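Local coordinates for Thiol:disulfide interchange protein DsbC (Haemophilus influenzae, PDB 1T3B) that probably shuffles disulfide bonds in periplasmic proteins, as a homodimeric disulfide isomerase of the thioredoxin family that can also pass on its own disulfide, at residues T117-N129 / H170-T182. Numbering follows the deposited sequence.
Sequences TVRYLAFPRAGMN and HYELGIQFGVRGT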
ATOM      1  N   THR A 117      32.984  -2.754 -11.783  1.00 75.21           N
ATOM      2  CA  THR A 117      33.238  -1.352 -11.476  1.00 75.05           C
ATOM      3  C   THR A 117      32.407  -0.947 -10.261  1.00 74.95           C
ATOM      4  O   THR A 117      31.174  -0.994 -10.309  1.00 77.35           O
ATOM      5  CB  THR A 117      32.822  -0.454 -12.652  1.00 75.54           C
ATOM      6  OG1 THR A 117      33.797  -0.552 -13.694  1.00 77.35           O
ATOM      7  CG2 THR A 117      32.682   0.986 -12.208  1.00 75.10           C
ATOM      8  N   VAL A 118      33.069  -0.540  -9.181  1.00 73.42           N
ATOM      9  CA  VAL A 118      32.355  -0.137  -7.974  1.00 70.59           C
ATOM     10  C   VAL A 118      32.126   1.374  -7.956  1.00 71.04           C
ATOM     11  O   VAL A 118      33.056   2.150  -8.090  1.00 70.74           O
ATOM     12  CB  VAL A 118      33.129  -0.572  -6.713  1.00 69.20           C
ATOM     13  CG1 VAL A 118      32.378  -0.149  -5.469  1.00 68.47           C
ATOM     14  CG2 VAL A 118      33.320  -2.080  -6.718  1.00 69.42           C
ATOM     15  N   ARG A 119      30.875   1.787  -7.799  1.00 70.83           N
ATOM     16  CA  ARG A 119      30.525   3.203  -7.777  1.00 70.68           C
ATOM     17  C   ARG A 119      29.852   3.542  -6.450  1.00 70.10           C
ATOM     18  O   ARG A 119      28.777   3.041  -6.154  1.00 72.59           O
ATOM     19  CB  ARG A 119      29.579   3.520  -8.937  1.00 72.43           C
ATOM     20  CG  ARG A 119      29.884   2.738 -10.210  1.00 74.05           C
ATOM     21  CD  ARG A 119      29.150   3.303 -11.417  1.00 74.83           C
ATOM     22  NE  ARG A 119      27.717   3.410 -11.178  1.00 75.97           N
ATOM     23  CZ  ARG A 119      26.834   3.848 -12.068  1.00 75.04           C
ATOM     24  NH1 ARG A 119      27.235   4.225 -13.274  1.00 74.73           N
ATOM     25  NH2 ARG A 119      25.549   3.905 -11.748  1.00 74.51           N
ATOM     26  N   TYR A 120      30.480   4.394  -5.653  1.00 69.27           N
ATOM     27  CA  TYR A 120      29.921   4.741  -4.359  1.00 68.59           C
ATOM     28  C   TYR A 120      29.011   5.947  -4.310  1.00 68.41           C
ATOM     29  O   TYR A 120      29.269   6.986  -4.913  1.00 68.65           O
ATOM     30  CB  TYR A 120      31.014   4.982  -3.312  1.00 68.36           C
ATOM     31  CG  TYR A 120      31.880   3.807  -2.940  1.00 65.78           C
ATOM     32  CD1 TYR A 120      31.347   2.648  -2.374  1.00 66.77           C
ATOM     33  CD2 TYR A 120      33.251   3.873  -3.117  1.00 65.62           C
ATOM     34  CE1 TYR A 120      32.175   1.588  -1.994  1.00 65.30           C
ATOM     35  CE2 TYR A 120      34.074   2.826  -2.744  1.00 66.40           C
ATOM     36  CZ  TYR A 120      33.539   1.696  -2.190  1.00 65.45           C
ATOM     37  OH  TYR A 120      34.400   0.684  -1.861  1.00 68.00           O
ATOM     38  N   LEU A 121      27.951   5.772  -3.534  1.00 67.94           N
ATOM     39  CA  LEU A 121      26.961   6.783  -3.243  1.00 66.57           C
ATOM     40  C   LEU A 121      27.056   6.811  -1.727  1.00 65.24           C
ATOM     41  O   LEU A 121      27.438   5.821  -1.116  1.00 64.67           O
ATOM     42  CB  LEU A 121      25.576   6.322  -3.678  1.00 66.92           C
ATOM     43  CG  LEU A 121      25.283   6.555  -5.152  1.00 68.54           C
ATOM     44  CD1 LEU A 121      23.943   6.013  -5.515  1.00 67.54           C
ATOM     45  CD2 LEU A 121      25.326   8.042  -5.416  1.00 69.64           C
ATOM     46  N   ALA A 122      26.720   7.931  -1.111  1.00 63.60           N
ATOM     47  CA  ALA A 122      26.815   8.006   0.331  1.00 63.21           C
ATOM     48  C   ALA A 122      25.526   7.601   1.015  1.00 64.19           C
ATOM     49  O   ALA A 122      24.426   7.802   0.499  1.00 64.29           O
ATOM     50  CB  ALA A 122      27.202   9.414   0.766  1.00 60.70           C
ATOM     51  N   PHE A 123      25.670   7.027   2.196  1.00 64.56           N
ATOM     52  CA  PHE A 123      24.515   6.647   2.956  1.00 65.82           C
ATOM     53  C   PHE A 123      24.795   6.804   4.434  1.00 67.75           C
ATOM     54  O   PHE A 123      25.052   5.821   5.126  1.00 68.17           O
ATOM     55  CB  PHE A 123      24.108   5.205   2.665  1.00 65.23           C
ATOM     56  CG  PHE A 123      22.741   4.861   3.181  1.00 67.73           C
ATOM     57  CD1 PHE A 123      21.600   5.214   2.464  1.00 67.11           C
ATOM     58  CD2 PHE A 123      22.588   4.254   4.424  1.00 68.60           C
ATOM     59  CE1 PHE A 123      20.336   4.971   2.973  1.00 65.93           C
ATOM     60  CE2 PHE A 123      21.322   4.008   4.944  1.00 68.56           C
ATOM     61  CZ  PHE A 123      20.199   4.370   4.216  1.00 67.25           C
ATOM     62  N   PRO A 124      24.798   8.050   4.936  1.00 69.03           N
ATOM     63  CA  PRO A 124      25.053   8.255   6.367  1.00 71.21           C
ATOM     64  C   PRO A 124      23.859   7.789   7.212  1.00 73.09           C
ATOM     65  O   PRO A 124      22.828   8.463   7.316  1.00 72.51           O
ATOM     66  CB  PRO A 124      25.329   9.759   6.468  1.00 71.49           C
ATOM     67  CG  PRO A 124      24.661  10.331   5.274  1.00 72.29           C
ATOM     68  CD  PRO A 124      24.920   9.316   4.197  1.00 70.68           C
ATOM     69  N   ARG A 125      24.027   6.612   7.807  1.00 74.76           N
ATOM     70  CA  ARG A 125      23.003   5.965   8.622  1.00 76.85           C
ATOM     71  C   ARG A 125      22.480   6.773   9.808  1.00 78.69           C
ATOM     72  O   ARG A 125      21.272   6.963   9.939  1.00 79.20           O
ATOM     73  CB  ARG A 125      23.524   4.604   9.095  1.00 74.50           C
ATOM     74  CG  ARG A 125      23.767   3.627   7.958  1.00 72.59           C
ATOM     75  CD  ARG A 125      24.483   2.375   8.430  1.00 71.46           C
ATOM     76  NE  ARG A 125      25.748   2.671   9.092  1.00 70.45           N
ATOM     77  CZ  ARG A 125      26.597   1.745   9.526  1.00 70.02           C
ATOM     78  NH1 ARG A 125      26.312   0.465   9.360  1.00 71.60           N
ATOM     79  NH2 ARG A 125      27.721   2.100  10.132  1.00 70.82           N
ATOM     80  N   ALA A 126      23.383   7.236  10.673  1.00 80.15           N
ATOM     81  CA  ALA A 126      23.005   8.025  11.846  1.00 81.82           C
ATOM     82  C   ALA A 126      22.553   9.431  11.431  1.00 82.65           C
ATOM     83  O   ALA A 126      22.967  10.440  12.019  1.00 84.56           O
ATOM     84  CB  ALA A 126      24.186   8.105  12.827  1.00 80.33           C
ATOM     85  N   GLY A 127      21.702   9.489  10.410  1.00 82.62           N
ATOM     86  CA  GLY A 127      21.203  10.764   9.926  1.00 83.33           C
ATOM     87  C   GLY A 127      22.273  11.755   9.492  1.00 83.70           C
ATOM     88  O   GLY A 127      23.469  11.501   9.637  1.00 82.16           O
ATOM     89  N   MET A 128      21.826  12.903   8.981  1.00 83.80           N
ATOM     90  CA  MET A 128      22.713  13.958   8.492  1.00 85.29           C
ATOM     91  C   MET A 128      23.084  14.923   9.604  1.00 86.86           C
ATOM     92  O   MET A 128      23.485  16.054   9.340  1.00 86.97           O
ATOM     93  CB  MET A 128      22.020  14.763   7.394  1.00 83.15           C
ATOM     94  CG  MET A 128      21.084  13.971   6.520  1.00 83.01           C
ATOM     95  SD  MET A 128      21.957  12.839   5.451  1.00 84.90           S
ATOM     96  CE  MET A 128      22.864  13.975   4.510  1.00 82.37           C
ATOM     97  N   ASN A 129      22.958  14.488  10.846  1.00 88.47           N
ATOM     98  CA  ASN A 129      23.247  15.396  11.931  1.00 89.75           C
ATOM     99  C   ASN A 129      24.383  15.017  12.857  1.00 89.34           C
ATOM    100  O   ASN A 129      24.176  14.836  14.056  1.00 89.71           O
ATOM    101  CB  ASN A 129      21.971  15.632  12.740  1.00 92.86           C
ATOM    102  CG  ASN A 129      22.108  16.786  13.704  1.00 94.87           C
ATOM    103  OD1 ASN A 129      22.539  17.875  13.325  1.00 96.03           O
ATOM    104  ND2 ASN A 129      21.738  16.559  14.958  1.00 97.04           N
ATOM    105  N   HIS A 170      21.783  11.526  -1.751  1.00 76.46           N
ATOM    106  CA  HIS A 170      22.138  10.119  -1.915  1.00 77.18           C
ATOM    107  C   HIS A 170      21.406   9.276  -0.885  1.00 77.13           C
ATOM    108  O   HIS A 170      20.985   8.158  -1.157  1.00 77.67           O
ATOM    109  CB  HIS A 170      23.646   9.919  -1.740  1.00 78.71           C
ATOM    110  CG  HIS A 170      24.464  10.481  -2.860  1.00 80.60           C
ATOM    111  ND1 HIS A 170      25.842  10.492  -2.844  1.00 79.93           N
ATOM    112  CD2 HIS A 170      24.097  11.030  -4.042  1.00 81.52           C
ATOM    113  CE1 HIS A 170      26.287  11.021  -3.968  1.00 81.50           C
ATOM    114  NE2 HIS A 170      25.250  11.357  -4.714  1.00 82.32           N
ATOM    115  N   TYR A 171      21.264   9.826   0.308  1.00 77.53           N
ATOM    116  CA  TYR A 171      20.583   9.141   1.388  1.00 77.81           C
ATOM    117  C   TYR A 171      19.126   8.866   1.024  1.00 77.51           C
ATOM    118  O   TYR A 171      18.670   7.731   1.009  1.00 78.34           O
ATOM    119  CB  TYR A 171      20.634  10.010   2.625  1.00 79.54           C
ATOM    120  CG  TYR A 171      20.074   9.340   3.833  1.00 81.26           C
ATOM    121  CD1 TYR A 171      20.888   8.590   4.668  1.00 82.00           C
ATOM    122  CD2 TYR A 171      18.724   9.457   4.150  1.00 81.66           C
ATOM    123  CE1 TYR A 171      20.372   7.973   5.798  1.00 84.39           C
ATOM    124  CE2 TYR A 171      18.196   8.846   5.273  1.00 83.28           C
ATOM    125  CZ  TYR A 171      19.022   8.105   6.096  1.00 84.38           C
ATOM    126  OH  TYR A 171      18.505   7.496   7.214  1.00 85.48           O
ATOM    127  N   GLU A 172      18.400   9.932   0.738  1.00 76.95           N
ATOM    128  CA  GLU A 172      17.005   9.834   0.373  1.00 76.21           C
ATOM    129  C   GLU A 172      16.763   8.875  -0.787  1.00 74.89           C
ATOM    130  O   GLU A 172      15.761   8.172  -0.798  1.00 76.91           O
ATOM    131  CB  GLU A 172      16.482  11.232   0.061  1.00 75.94           C
ATOM    132  CG  GLU A 172      16.740  12.205   1.204  1.00 76.77           C
ATOM    133  CD  GLU A 172      16.369  13.624   0.860  1.00 80.43           C
ATOM    134  OE1 GLU A 172      16.651  14.048  -0.281  1.00 83.48           O
ATOM    135  OE2 GLU A 172      15.811  14.324   1.731  1.00 82.03           O
ATOM    136  N   LEU A 173      17.668   8.835  -1.759  1.00 73.75           N
ATOM    137  CA  LEU A 173      17.514   7.919  -2.895  1.00 73.34           C
ATOM    138  C   LEU A 173      17.703   6.490  -2.437  1.00 73.50           C
ATOM    139  O   LEU A 173      17.147   5.563  -3.023  1.00 74.23           O
ATOM    140  CB  LEU A 173      18.537   8.213  -4.002  1.00 73.60           C
ATOM    141  CG  LEU A 173      18.734   7.120  -5.069  1.00 72.81           C
ATOM    142  CD1 LEU A 173      17.523   7.064  -5.983  1.00 73.55           C
ATOM    143  CD2 LEU A 173      19.987   7.391  -5.890  1.00 71.81           C
ATOM    144  N   GLY A 174      18.499   6.315  -1.388  1.00 74.18           N
ATOM    145  CA  GLY A 174      18.759   4.987  -0.859  1.00 74.64           C
ATOM    146  C   GLY A 174      17.524   4.422  -0.199  1.00 75.88           C
ATOM    147  O   GLY A 174      17.179   3.247  -0.374  1.00 75.56           O
ATOM    148  N   ILE A 175      16.846   5.264   0.567  1.00 77.35           N
ATOM    149  CA  ILE A 175      15.635   4.828   1.230  1.00 78.33           C
ATOM    150  C   ILE A 175      14.624   4.388   0.186  1.00 77.93           C
ATOM    151  O   ILE A 175      14.014   3.331   0.322  1.00 79.01           O
ATOM    152  CB  ILE A 175      15.063   5.933   2.120  1.00 77.65           C
ATOM    153  CG1 ILE A 175      16.078   6.238   3.226  1.00 78.57           C
ATOM    154  CG2 ILE A 175      13.740   5.495   2.719  1.00 78.07           C
ATOM    155  CD1 ILE A 175      15.597   7.222   4.256  1.00 80.02           C
ATOM    156  N   GLN A 176      14.466   5.181  -0.867  1.00 78.37           N
ATOM    157  CA  GLN A 176      13.545   4.831  -1.941  1.00 78.71           C
ATOM    158  C   GLN A 176      13.835   3.413  -2.410  1.00 79.77           C
ATOM    159  O   GLN A 176      12.924   2.642  -2.712  1.00 81.41           O
ATOM    160  CB  GLN A 176      13.704   5.781  -3.122  1.00 79.53           C
ATOM    161  CG  GLN A 176      13.203   7.190  -2.879  1.00 81.83           C
ATOM    162  CD  GLN A 176      13.247   8.032  -4.145  1.00 83.33           C
ATOM    163  OE1 GLN A 176      12.754   7.609  -5.190  1.00 83.79           O
ATOM    164  NE2 GLN A 176      13.838   9.227  -4.057  1.00 84.36           N
ATOM    165  N   PHE A 177      15.114   3.072  -2.473  1.00 79.21           N
ATOM    166  CA  PHE A 177      15.519   1.743  -2.897  1.00 78.43           C
ATOM    167  C   PHE A 177      15.287   0.710  -1.798  1.00 77.74           C
ATOM    168  O   PHE A 177      15.277  -0.493  -2.053  1.00 77.39           O
ATOM    169  CB  PHE A 177      16.996   1.751  -3.294  1.00 79.88           C
ATOM    170  CG  PHE A 177      17.229   2.001  -4.753  1.00 80.35           C
ATOM    171  CD1 PHE A 177      17.048   0.979  -5.677  1.00 80.68           C
ATOM    172  CD2 PHE A 177      17.594   3.260  -5.207  1.00 79.87           C
ATOM    173  CE1 PHE A 177      17.225   1.210  -7.035  1.00 82.18           C
ATOM    174  CE2 PHE A 177      17.774   3.504  -6.565  1.00 80.82           C
ATOM    175  CZ  PHE A 177      17.589   2.481  -7.482  1.00 82.59           C
ATOM    176  N   GLY A 178      15.098   1.180  -0.571  1.00 76.40           N
ATOM    177  CA  GLY A 178      14.890   0.265   0.533  1.00 73.79           C
ATOM    178  C   GLY A 178      16.181  -0.097   1.240  1.00 73.12           C
ATOM    179  O   GLY A 178      16.291  -1.169   1.824  1.00 73.34           O
ATOM    180  N   VAL A 179      17.171   0.788   1.197  1.00 70.82           N
ATOM    181  CA  VAL A 179      18.420   0.485   1.873  1.00 69.88           C
ATOM    182  C   VAL A 179      18.154   0.567   3.366  1.00 68.49           C
ATOM    183  O   VAL A 179      17.594   1.548   3.847  1.00 68.66           O
ATOM    184  CB  VAL A 179      19.540   1.483   1.493  1.00 69.89           C
ATOM    185  CG1 VAL A 179      20.890   0.978   2.018  1.00 67.10           C
ATOM    186  CG2 VAL A 179      19.582   1.662  -0.014  1.00 68.93           C
ATOM    187  N   ARG A 180      18.556  -0.464   4.098  1.00 67.93           N
ATOM    188  CA  ARG A 180      18.329  -0.490   5.534  1.00 69.36           C
ATOM    189  C   ARG A 180      19.614  -0.732   6.321  1.00 69.31           C
ATOM    190  O   ARG A 180      19.600  -0.993   7.519  1.00 70.50           O
ATOM    191  CB  ARG A 180      17.283  -1.561   5.847  1.00 69.09           C
ATOM    192  CG  ARG A 180      15.994  -1.349   5.085  1.00 69.91           C
ATOM    193  CD  ARG A 180      15.005  -2.458   5.324  1.00 73.84           C
ATOM    194  NE  ARG A 180      14.741  -2.668   6.747  1.00 76.71           N
ATOM    195  CZ  ARG A 180      13.705  -3.348   7.230  1.00 78.15           C
ATOM    196  NH1 ARG A 180      12.814  -3.895   6.410  1.00 76.97           N
ATOM    197  NH2 ARG A 180      13.559  -3.479   8.539  1.00 79.36           N
ATOM    198  N   GLY A 181      20.733  -0.628   5.629  1.00 70.78           N
ATOM    199  CA  GLY A 181      22.019  -0.832   6.267  1.00 71.00           C
ATOM    200  C   GLY A 181      23.084  -0.746   5.199  1.00 69.89           C
ATOM    201  O   GLY A 181      22.762  -0.587   4.021  1.00 70.01           O
ATOM    202  N   THR A 182      24.345  -0.861   5.592  1.00 68.14           N
ATOM    203  CA  THR A 182      25.427  -0.777   4.624  1.00 64.89           C
ATOM    204  C   THR A 182      26.505  -1.817   4.863  1.00 65.78           C
ATOM    205  O   THR A 182      26.730  -2.249   5.984  1.00 66.53           O
ATOM    206  CB  THR A 182      26.056   0.642   4.631  1.00 66.05           C
ATOM    207  OG1 THR A 182      26.427   0.998   5.968  1.00 64.00           O
ATOM    208  CG2 THR A 182      25.061   1.671   4.107  1.00 64.55           C
TER
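Phe123, just past the end of strand 117-122, slides its ring between Tyr171 on the helix and Val179 on the loop that follows it. With chi1 at -167° its CG lies opposite the backbone N, and this swings the ring out over the helix. On one face it meets Tyr171 in an offset stack, the planes only 13° apart and the ring centroids separated by 4.7 Å. On the opposite face Val179 CG1 sits over the middle of the ring, 4.0 Å from the Phe123 centroid, a CH-pi contact. Gly174 CA approaches Phe123 CE1 to 4.1 Å, and the lack of a side chain there lets the ring settle close to the helix backbone.

One residue back, the strand is tied directly to the helix. Ala122 N donates to His170 ND1 at 3.2 Å; the N-H points almost straight at the nitrogen but arrives tilted from the imidazole plane. Leu121 CD2 sits over the centre of one face of that imidazole, a CH-pi contact 3.3 Å from the His170 ring centroid. Leu121, Ala122 and His170 are all buried here, and the ring of Trp140, from helix 131-141, also meets His170.

Toward solvent the fit is looser. Met128 SD reaches the Tyr171 ring only obliquely, 4.8 Å from its centroid, as a Met-aromatic contact. Arg125 lays one face of its guanidinium over Thr182 OG1, yet NH1 is too poorly angled to bond it. Thr182 CG2, by contrast, turns inward to Phe123 CD2 at 3.6 Å. Arg125 and Thr182 both touch the redox-active Cys98-Cys101 motif, and Asp95 accepts a bond from Arg125 N. A helix crossing a central strand at 101° and running into a loop beside the CxxC disulfide is the arrangement of a thioredoxin-fold catalytic domain.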